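Local coordinates for histidyl-trna synthetase (PDB 1H4V), which joins L-histidine to its cognate tRNA at the expense of ATP, working as a homodimeric class II aminoacyl-tRNA synthetase, at residues D330-P335 and E358-P363. Residues are numbered along the deposited sequence; the frame is centred on the assembly and turned at random.
Sequences DLYLIP and EYALAP
The Y332 ring leans across the neighbouring strand, its CD1 3.7 Å from E358 CB, which sits at the ring edge near the ring plane. CG is anti to the backbone N (chi1 -169°), and the ring runs on along the 358-363 chain to A360, OH lying 3.6 Å from A360 CB. The E358 carboxylate plane stands 82° from the ring; its OE2 forms a salt bridge with R356. An alanine at Y332 would probably leave E358 CB and A360 CB without their aromatic neighbour and open a gap on this face of the sheet. L333 and Y359 meet on the other face, CB to CB at 3.9 Å, and the Y359 side chain packs on I138 of the second subunit. These strands are the parallel pair of a beta-alpha-beta unit in the anticodon-binding domain, linked by helix 338-351, with strand 357-359 outermost in this chain's sheet. E358 bonds both ways: its N to L331 O at 2.7 Å, its O from L333 N. A360 N then donates to L333 O at 3.1 Å. Past the end of strand 357-359, A360 O lies 3.5 Å from P335 CG, and P363 CA directs a CA-H...O contact to P335 O.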
# COMPACT_ATOMS: atom_id res chain seq x y z
N ASP A 330 22.41 4.74 -12.72
CA ASP A 330 23.86 4.71 -12.56
C ASP A 330 24.52 4.73 -13.93
O ASP A 330 25.62 5.24 -14.09
CB ASP A 330 24.29 3.45 -11.80
CG ASP A 330 23.77 3.42 -10.37
OD1 ASP A 330 23.85 4.46 -9.69
OD2 ASP A 330 23.30 2.36 -9.93
N LEU A 331 23.83 4.18 -14.93
CA LEU A 331 24.36 4.13 -16.29
C LEU A 331 23.27 4.29 -17.36
O LEU A 331 22.25 3.60 -17.32
CB LEU A 331 25.08 2.79 -16.50
CG LEU A 331 25.60 2.45 -17.91
CD1 LEU A 331 26.76 3.38 -18.26
CD2 LEU A 331 26.05 0.99 -17.97
N TYR A 332 23.50 5.20 -18.30
CA TYR A 332 22.58 5.41 -19.41
C TYR A 332 23.36 5.11 -20.69
O TYR A 332 24.22 5.89 -21.10
CB TYR A 332 22.06 6.85 -19.44
CG TYR A 332 20.91 7.02 -20.41
CD1 TYR A 332 19.67 6.44 -20.16
CD2 TYR A 332 21.08 7.70 -21.61
CE1 TYR A 332 18.63 6.53 -21.08
CE2 TYR A 332 20.04 7.80 -22.54
CZ TYR A 332 18.82 7.21 -22.27
OH TYR A 332 17.80 7.28 -23.19
N LEU A 333 23.04 3.98 -21.30
CA LEU A 333 23.69 3.51 -22.52
C LEU A 333 23.16 4.10 -23.81
O LEU A 333 21.95 4.09 -24.06
CB LEU A 333 23.59 1.99 -22.60
CG LEU A 333 24.60 1.24 -21.75
CD1 LEU A 333 24.11 -0.17 -21.46
CD2 LEU A 333 25.94 1.23 -22.48
N ILE A 334 24.07 4.60 -24.64
CA ILE A 334 23.69 5.21 -25.91
C ILE A 334 24.19 4.36 -27.08
O ILE A 334 25.40 4.30 -27.34
CB ILE A 334 24.29 6.64 -26.06
CG1 ILE A 334 23.71 7.58 -25.02
CG2 ILE A 334 24.04 7.18 -27.47
CD1 ILE A 334 24.20 7.33 -23.64
N PRO A 335 23.28 3.68 -27.78
CA PRO A 335 23.69 2.85 -28.92
C PRO A 335 23.94 3.80 -30.09
O PRO A 335 23.16 4.72 -30.31
CB PRO A 335 22.49 1.93 -29.15
CG PRO A 335 21.33 2.76 -28.70
CD PRO A 335 21.85 3.47 -27.47
N GLU A 358 20.06 2.04 -17.78
CA GLU A 358 19.05 2.27 -18.80
C GLU A 358 19.70 2.47 -20.16
O GLU A 358 20.91 2.64 -20.27
CB GLU A 358 18.19 3.47 -18.42
CG GLU A 358 17.35 3.21 -17.17
CD GLU A 358 16.58 4.43 -16.68
OE1 GLU A 358 15.81 5.00 -17.48
OE2 GLU A 358 16.75 4.81 -15.50
N TYR A 359 18.89 2.47 -21.21
CA TYR A 359 19.42 2.61 -22.55
C TYR A 359 18.39 3.23 -23.49
O TYR A 359 17.19 3.11 -23.27
CB TYR A 359 19.82 1.24 -23.07
CG TYR A 359 18.67 0.26 -23.09
CD1 TYR A 359 17.74 0.27 -24.13
CD2 TYR A 359 18.44 -0.61 -22.02
CE1 TYR A 359 16.62 -0.56 -24.11
CE2 TYR A 359 17.33 -1.44 -21.99
CZ TYR A 359 16.42 -1.40 -23.03
OH TYR A 359 15.29 -2.18 -22.98
N ALA A 360 18.87 3.89 -24.54
CA ALA A 360 17.99 4.51 -25.52
C ALA A 360 17.60 3.41 -26.50
O ALA A 360 18.40 2.51 -26.78
CB ALA A 360 18.71 5.64 -26.24
N LEU A 361 16.38 3.48 -27.03
CA LEU A 361 15.92 2.47 -27.98
C LEU A 361 16.28 2.73 -29.43
O LEU A 361 16.10 1.86 -30.28
CB LEU A 361 14.41 2.29 -27.89
CG LEU A 361 13.91 1.14 -27.03
CD1 LEU A 361 12.38 1.06 -27.14
CD2 LEU A 361 14.55 -0.17 -27.49
N ALA A 362 16.77 3.92 -29.74
CA ALA A 362 17.14 4.25 -31.11
C ALA A 362 18.54 4.84 -31.15
O ALA A 362 19.01 5.39 -30.16
CB ALA A 362 16.14 5.24 -31.71
N PRO A 363 19.23 4.72 -32.29
CA PRO A 363 20.58 5.29 -32.36
C PRO A 363 20.50 6.81 -32.34
O PRO A 363 19.43 7.39 -32.55
CB PRO A 363 21.11 4.78 -33.69
CG PRO A 363 20.34 3.50 -33.91
CD PRO A 363 18.95 3.90 -33.48